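Local structure of phthiocerol synthesis polyketide synthase type I PpsC (Mycobacterium tuberculosis, 7AHB) at residues Q59-R65 with I97-L103; L170-M176 with E236-H240; S269-A273 with N293-R299. The protein probably loads extender units from acyl-CoA onto the acyl carrier protein, through the acyltransferase domain of a polyketide synthase that makes phthiocerol-type lipids. All blocks are in the same frame, centred on the assembly; numbering follows the deposited sequence.

Interaction 1 (Q59-R65 with I97-L103); sequences QWAGMGR and IAGGKEL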
# COMPACT_ATOMS: atom_id res chain seq x y z
N GLN A 59 0.68 -10.07 6.51
CA GLN A 59 -0.02 -11.32 6.78
C GLN A 59 0.03 -11.66 8.26
O GLN A 59 1.04 -11.47 8.94
CB GLN A 59 0.62 -12.45 5.97
CG GLN A 59 2.07 -12.73 6.35
CD GLN A 59 2.72 -13.73 5.40
OE1 GLN A 59 2.10 -14.76 5.03
NE2 GLN A 59 3.94 -13.41 4.95
N TRP A 60 -1.10 -12.15 8.77
CA TRP A 60 -1.16 -12.70 10.12
C TRP A 60 -1.83 -14.06 10.05
O TRP A 60 -2.64 -14.33 9.15
CB TRP A 60 -1.90 -11.78 11.10
CG TRP A 60 -3.19 -11.22 10.60
CD1 TRP A 60 -3.36 -10.05 9.94
CD2 TRP A 60 -4.48 -11.80 10.73
NE1 TRP A 60 -4.69 -9.86 9.64
CE2 TRP A 60 -5.40 -10.92 10.13
CE3 TRP A 60 -4.96 -12.98 11.32
CZ2 TRP A 60 -6.76 -11.19 10.08
CZ3 TRP A 60 -6.31 -13.25 11.27
CH2 TRP A 60 -7.20 -12.37 10.64
N ALA A 61 -1.51 -14.91 11.04
CA ALA A 61 -1.93 -16.30 11.07
C ALA A 61 -3.44 -16.42 10.96
O ALA A 61 -4.17 -16.00 11.86
CB ALA A 61 -1.45 -16.94 12.38
N GLY A 62 -3.88 -17.07 9.89
CA GLY A 62 -5.29 -17.25 9.65
C GLY A 62 -5.97 -16.10 8.96
O GLY A 62 -7.20 -16.06 8.90
N MET A 63 -5.20 -15.15 8.44
CA MET A 63 -5.73 -14.01 7.72
C MET A 63 -6.73 -14.45 6.67
O MET A 63 -6.41 -15.27 5.81
CB MET A 63 -4.55 -13.27 7.09
CG MET A 63 -4.91 -12.10 6.21
SD MET A 63 -3.46 -11.73 5.19
CE MET A 63 -3.48 -13.13 4.08
N GLY A 64 -7.95 -13.92 6.77
CA GLY A 64 -8.96 -14.16 5.77
C GLY A 64 -9.71 -15.46 5.90
O GLY A 64 -10.70 -15.65 5.19
N ARG A 65 -9.29 -16.35 6.80
CA ARG A 65 -9.92 -17.67 6.89
C ARG A 65 -11.41 -17.55 7.21
O ARG A 65 -12.25 -18.13 6.51
CB ARG A 65 -9.21 -18.50 7.95
CG ARG A 65 -9.31 -20.00 7.75
CD ARG A 65 -8.19 -20.73 8.53
NE ARG A 65 -8.09 -20.25 9.91
CZ ARG A 65 -7.01 -20.36 10.68
NH1 ARG A 65 -5.90 -20.94 10.23
NH2 ARG A 65 -7.02 -19.86 11.91
N ILE A 97 -5.09 -18.76 2.17
CA ILE A 97 -6.05 -18.20 3.12
C ILE A 97 -6.76 -19.31 3.87
O ILE A 97 -6.88 -19.26 5.11
CB ILE A 97 -7.05 -17.29 2.37
CG1 ILE A 97 -6.31 -16.14 1.69
CG2 ILE A 97 -8.10 -16.73 3.32
CD1 ILE A 97 -7.20 -15.25 0.84
N ALA A 98 -7.21 -20.34 3.15
CA ALA A 98 -7.96 -21.41 3.78
C ALA A 98 -7.08 -22.22 4.73
O ALA A 98 -7.50 -22.55 5.84
CB ALA A 98 -8.58 -22.32 2.72
N GLY A 99 -5.87 -22.55 4.29
CA GLY A 99 -4.93 -23.31 5.09
C GLY A 99 -4.04 -22.48 5.99
O GLY A 99 -3.10 -23.03 6.59
N GLY A 100 -4.30 -21.19 6.13
CA GLY A 100 -3.48 -20.36 7.02
C GLY A 100 -2.00 -20.49 6.78
O GLY A 100 -1.20 -20.51 7.73
N LYS A 101 -1.60 -20.59 5.51
CA LYS A 101 -0.20 -20.77 5.17
C LYS A 101 0.51 -19.42 5.16
O LYS A 101 -0.07 -18.38 4.83
CB LYS A 101 -0.06 -21.44 3.80
CG LYS A 101 -0.97 -22.63 3.60
CD LYS A 101 -0.33 -23.66 2.68
CE LYS A 101 -1.36 -24.38 1.82
NZ LYS A 101 -1.16 -24.00 0.38
N GLU A 102 1.79 -19.43 5.52
CA GLU A 102 2.62 -18.24 5.41
C GLU A 102 2.99 -18.01 3.95
O GLU A 102 3.32 -18.95 3.22
CB GLU A 102 3.87 -18.38 6.28
CG GLU A 102 4.73 -17.13 6.26
CD GLU A 102 5.93 -17.21 7.21
OE1 GLU A 102 6.36 -18.29 7.55
OE2 GLU A 102 6.45 -16.14 7.61
N LEU A 103 2.91 -16.76 3.53
CA LEU A 103 3.48 -16.36 2.25
C LEU A 103 4.99 -16.20 2.42
O LEU A 103 5.45 -15.47 3.30
CB LEU A 103 2.85 -15.07 1.75
CG LEU A 103 1.34 -15.09 1.60
CD1 LEU A 103 0.77 -13.67 1.63
CD2 LEU A 103 0.93 -15.78 0.29
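Gln59 grips the backbone of Leu103 with both ends of its amide. From CB the chain first turns to a CG set between the backbone N and the carbonyl carbon (chi1 63°), then runs out extended, which carries the amide across to Leu103. CD comes to 3.6 Å from Leu103 N, and OE1 accepts from that nitrogen at 2.6 Å, the donor lying in the carbonyl plane on a lone pair. NE2 in turn donates a hydrogen bond to Leu103 O at 3.0 Å, again on a lone pair and almost in the amide plane. Two nearly straight bonds on one residue fix the rotation of the amide, while CG of Glu102 and CB of Leu103 pack against its oxygen. At the far end Ile97 CG2 packs against Met63 O and Gly64 C, 3.3 Å from each. Arg65 CD lies 3.3 Å from Ala98 O, and its guanidinium covers Gly62 CA with one face. Helix 106-126 backs both segments through Ile109, Met116 and Gln108. The backbone elements that meet here are two overlapping type II turns, 60-63 and 62-65, leading into helix 65-70, and a Schellman motif in which Gly100, with positive phi, ends helix 93-98.

Interaction 2 (L170-M176 with E236-H240); sequences LSGQGTM and EVAPH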
# COMPACT_ATOMS: atom_id res chain seq x y z
N LEU A 170 17.34 -9.89 -4.91
CA LEU A 170 17.93 -8.90 -4.01
C LEU A 170 17.61 -9.15 -2.54
O LEU A 170 18.22 -8.49 -1.68
CB LEU A 170 17.44 -7.50 -4.39
CG LEU A 170 17.84 -7.07 -5.80
CD1 LEU A 170 17.21 -5.72 -6.18
CD2 LEU A 170 19.36 -7.01 -5.87
N SER A 171 16.73 -10.09 -2.24
CA SER A 171 16.33 -10.39 -0.87
C SER A 171 17.53 -10.46 0.07
O SER A 171 18.49 -11.20 -0.16
CB SER A 171 15.56 -11.72 -0.82
OG SER A 171 14.24 -11.54 -1.33
N GLY A 172 17.44 -9.68 1.15
CA GLY A 172 18.49 -9.64 2.14
C GLY A 172 19.59 -8.63 1.87
O GLY A 172 20.51 -8.51 2.69
N GLN A 173 19.53 -7.91 0.76
CA GLN A 173 20.53 -6.91 0.43
C GLN A 173 20.05 -5.49 0.70
O GLN A 173 20.78 -4.53 0.43
CB GLN A 173 20.94 -7.01 -1.04
CG GLN A 173 21.34 -8.37 -1.50
CD GLN A 173 22.38 -8.31 -2.59
OE1 GLN A 173 22.09 -8.59 -3.75
NE2 GLN A 173 23.62 -7.97 -2.20
N GLY A 174 18.81 -5.35 1.16
CA GLY A 174 18.31 -4.03 1.50
C GLY A 174 17.21 -4.14 2.53
O GLY A 174 16.67 -5.23 2.78
N THR A 175 16.89 -3.01 3.14
CA THR A 175 15.75 -2.93 4.04
C THR A 175 15.38 -1.46 4.15
O THR A 175 15.94 -0.60 3.45
CB THR A 175 16.04 -3.59 5.39
OG1 THR A 175 14.82 -3.69 6.14
CG2 THR A 175 17.07 -2.81 6.18
N MET A 176 14.42 -1.15 5.01
CA MET A 176 14.01 0.22 5.23
C MET A 176 13.79 0.42 6.72
O MET A 176 13.72 -0.54 7.48
CB MET A 176 12.74 0.58 4.46
CG MET A 176 12.79 0.19 3.00
SD MET A 176 11.20 0.65 2.17
CE MET A 176 11.46 2.27 1.83
N GLU A 236 12.73 -6.93 3.20
CA GLU A 236 14.08 -7.46 2.99
C GLU A 236 14.66 -7.02 1.65
O GLU A 236 15.60 -7.66 1.15
CB GLU A 236 14.07 -8.99 3.12
CG GLU A 236 13.40 -9.49 4.42
CD GLU A 236 14.02 -8.91 5.69
OE1 GLU A 236 15.25 -8.77 5.72
OE2 GLU A 236 13.25 -8.55 6.63
N VAL A 237 14.14 -5.93 1.07
CA VAL A 237 14.74 -5.24 -0.06
C VAL A 237 14.66 -3.74 0.20
O VAL A 237 13.98 -3.28 1.13
CB VAL A 237 14.06 -5.57 -1.40
CG1 VAL A 237 14.50 -6.97 -1.89
CG2 VAL A 237 12.55 -5.48 -1.29
N ALA A 238 15.33 -2.98 -0.67
CA ALA A 238 15.44 -1.52 -0.52
C ALA A 238 14.78 -0.82 -1.71
O ALA A 238 15.47 -0.33 -2.61
CB ALA A 238 16.91 -1.07 -0.40
N PRO A 239 13.46 -0.78 -1.77
CA PRO A 239 12.80 -0.05 -2.85
C PRO A 239 12.93 1.44 -2.60
O PRO A 239 13.38 1.89 -1.54
CB PRO A 239 11.35 -0.51 -2.74
CG PRO A 239 11.18 -0.75 -1.25
CD PRO A 239 12.48 -1.35 -0.82
N HIS A 240 12.54 2.22 -3.61
CA HIS A 240 12.56 3.68 -3.50
C HIS A 240 13.96 4.18 -3.17
O HIS A 240 14.17 4.98 -2.26
CB HIS A 240 11.53 4.15 -2.47
CG HIS A 240 10.21 3.46 -2.60
ND1 HIS A 240 9.43 3.56 -3.74
CD2 HIS A 240 9.57 2.59 -1.78
CE1 HIS A 240 8.36 2.80 -3.60
NE2 HIS A 240 8.40 2.23 -2.41
O HOH W 1 17.50 -7.36 4.32
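Gly172 N donates to Glu236 O at 2.7 Å, joining a type II turn (170-173) to the loop that follows strand 230-232. The turn leads into strand 175-179 of the small antiparallel sheet, and the loop runs on to His240, whose NE2 bonds Ser138 OG of a GxSxG sequence that probably forms the nucleophile elbow. That Ser-His pair is consistent with the catalytic dyad of acyltransferases of this family.

Among the polar contacts, the Gly172 bond lies in the carbonyl plane of Glu236. The same oxygen also receives a CA-H...O contact from Ser171. Two residues further on, Gly174 O comes close to Val237 N, but the angle is too poor for a hydrogen bond. A water serves that carbonyl instead, donating to Gly174 O at 2.8 Å and to Glu236 OE1. This carboxylate oxygen also makes a salt bridge with Arg232, which ties the side chain back to the end of strand 230-232, from which the loop comes. Gly174 N, by contrast, is buried by the contact and has no partner in the model.

Apolar contacts fill in between the two segments. Leu170 CB meets Val237 CG1 at 3.9 Å. Ala238 CB rests on Gly174 CA, close packing at a residue with no side chain. Further along, Met176 lays its sulfur against the proline ring, SD to Pro239 CG 3.7 Å. Its chain bends at chi3 (83°), and this turns the methyl towards the histidine: Met176 CE sits at the edge of the His240 ring, near its plane, 4.1 Å from CD2.

Interaction 3 (S269-A273 with N293-R299); sequences STTYA and NMRNPVR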
# COMPACT_ATOMS: atom_id res chain seq x y z
N SER A 269 -1.48 9.83 -7.24
CA SER A 269 -0.28 9.01 -7.31
C SER A 269 0.75 9.49 -6.29
O SER A 269 0.98 10.69 -6.11
CB SER A 269 0.32 9.08 -8.72
OG SER A 269 1.58 8.38 -8.76
N THR A 270 1.36 8.55 -5.59
CA THR A 270 2.47 8.85 -4.69
C THR A 270 3.82 8.72 -5.39
O THR A 270 4.87 8.86 -4.75
CB THR A 270 2.39 7.96 -3.46
OG1 THR A 270 2.46 6.59 -3.87
CG2 THR A 270 1.09 8.24 -2.68
N THR A 271 3.80 8.48 -6.70
CA THR A 271 5.01 8.20 -7.45
C THR A 271 5.73 9.48 -7.84
O THR A 271 6.96 9.49 -7.92
CB THR A 271 4.67 7.38 -8.69
OG1 THR A 271 4.29 6.05 -8.29
CG2 THR A 271 5.85 7.33 -9.65
N TYR A 272 4.98 10.56 -8.02
CA TYR A 272 5.53 11.79 -8.57
C TYR A 272 5.38 12.93 -7.58
O TYR A 272 4.42 12.97 -6.79
CB TYR A 272 4.82 12.18 -9.90
CG TYR A 272 4.79 11.09 -10.93
CD1 TYR A 272 5.90 10.82 -11.71
CD2 TYR A 272 3.64 10.34 -11.14
CE1 TYR A 272 5.88 9.81 -12.65
CE2 TYR A 272 3.62 9.31 -12.09
CZ TYR A 272 4.74 9.06 -12.83
OH TYR A 272 4.72 8.06 -13.77
N ALA A 273 6.29 13.89 -7.66
CA ALA A 273 6.20 15.06 -6.79
C ALA A 273 4.88 15.80 -6.98
O ALA A 273 4.31 16.33 -6.02
CB ALA A 273 7.37 16.00 -7.04
N ASN A 293 7.62 4.12 -10.29
CA ASN A 293 7.02 3.99 -8.96
C ASN A 293 7.92 3.21 -7.99
O ASN A 293 7.99 3.54 -6.80
CB ASN A 293 5.66 3.30 -9.09
CG ASN A 293 5.13 2.79 -7.76
OD1 ASN A 293 5.19 1.57 -7.47
ND2 ASN A 293 4.59 3.70 -6.95
N MET A 294 8.61 2.19 -8.45
CA MET A 294 9.43 1.40 -7.52
C MET A 294 10.74 2.09 -7.15
O MET A 294 11.36 1.72 -6.15
CB MET A 294 9.76 0.03 -8.10
CG MET A 294 10.70 0.05 -9.27
SD MET A 294 10.74 -1.52 -10.21
CE MET A 294 11.40 -2.65 -9.03
N ARG A 295 11.14 3.11 -7.92
CA ARG A 295 12.38 3.83 -7.69
C ARG A 295 12.18 5.15 -6.97
O ARG A 295 12.97 5.48 -6.09
CB ARG A 295 13.09 4.10 -9.02
CG ARG A 295 14.21 5.11 -8.96
CD ARG A 295 15.38 4.61 -8.14
NE ARG A 295 16.47 5.59 -8.00
CZ ARG A 295 16.57 6.47 -7.00
NH1 ARG A 295 15.64 6.54 -6.03
NH2 ARG A 295 17.59 7.30 -6.96
N ASN A 296 11.15 5.92 -7.35
CA ASN A 296 10.93 7.23 -6.78
C ASN A 296 10.53 7.13 -5.31
O ASN A 296 9.93 6.13 -4.88
CB ASN A 296 9.83 7.97 -7.55
CG ASN A 296 10.36 8.65 -8.80
OD1 ASN A 296 11.49 8.41 -9.21
ND2 ASN A 296 9.53 9.49 -9.42
N PRO A 297 10.84 8.17 -4.51
CA PRO A 297 10.31 8.22 -3.15
C PRO A 297 8.79 8.33 -3.18
O PRO A 297 8.20 8.81 -4.15
CB PRO A 297 10.95 9.48 -2.55
CG PRO A 297 11.25 10.33 -3.73
CD PRO A 297 11.62 9.38 -4.86
N VAL A 298 8.17 7.84 -2.10
CA VAL A 298 6.72 7.71 -2.01
C VAL A 298 6.17 8.99 -1.39
O VAL A 298 6.45 9.30 -0.24
CB VAL A 298 6.32 6.49 -1.17
CG1 VAL A 298 4.78 6.44 -1.03
CG2 VAL A 298 6.85 5.20 -1.76
N ARG A 299 5.37 9.73 -2.16
CA ARG A 299 4.84 11.02 -1.69
C ARG A 299 3.53 10.83 -0.92
O ARG A 299 2.47 11.35 -1.28
CB ARG A 299 4.64 11.95 -2.88
CG ARG A 299 5.83 12.11 -3.78
CD ARG A 299 6.69 13.29 -3.38
NE ARG A 299 7.93 13.33 -4.15
CZ ARG A 299 8.90 14.22 -3.98
NH1 ARG A 299 8.76 15.21 -3.09
NH2 ARG A 299 10.00 14.14 -4.71
O HOH W 2 8.46 10.87 -5.90
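Thr270 O receives Arg299 N at 2.8 Å in an almost straight bond (174°), set on a lone pair, and so fastens an ST turn to the N-cap residue of helix 300-308. The turn is closed by Ser269 OG, which accepts from Thr271 N as the chain leaves strand 267-269 of the parallel sheet.

Thr271 has both its oxygens engaged. Its OG1, which also bonds Glu141 OE2, accepts from Asn293 ND2 at 2.7 Å in the amide plane of Asn293, the side chains crossing at about a right angle. Its carbonyl O takes Asn296 ND2 at 3.0 Å and lies in the amide plane of Asn296, though the donor is tilted 26° from the carbonyl plane of Thr271. A water donates to Thr271 O and Pro297 O, and accepts from Arg299 NE. Thr270 OG1 packs beside Val298 CG1, but its hydrogen bond is to Gly136 O, in the probable nucleophile elbow.

Arg299 reaches the water by bending at chi2 (-93°), which folds its chain along the 272-273 backbone and brings Arg299 CG to 3.4 Å from Tyr272 O. The guanidinium lies with one face over Ala273 CB, 3.8 Å from the plane, and the water oxygen sits at its edge.

In the fold
Along the chain the three contacts follow one another without overlap. Interaction 1 stands apart: its centre is about 24 Å from that of interaction 2 and about 30 Å from that of interaction 3, on the opposite side of the chain's centre from the latter. It lies among helices 65-70, 93-98 and 106-126. Interactions 2 and 3, with centres about 17 Å apart, meet directly at His240, whose N and ND1 bond the backbone oxygens of Met294 and Asn296. The small antiparallel sheet, through strand 175-179, and the larger parallel sheet, through strand 267-269, thus converge on the Ser138-His240 region, the probable acyl-transfer site.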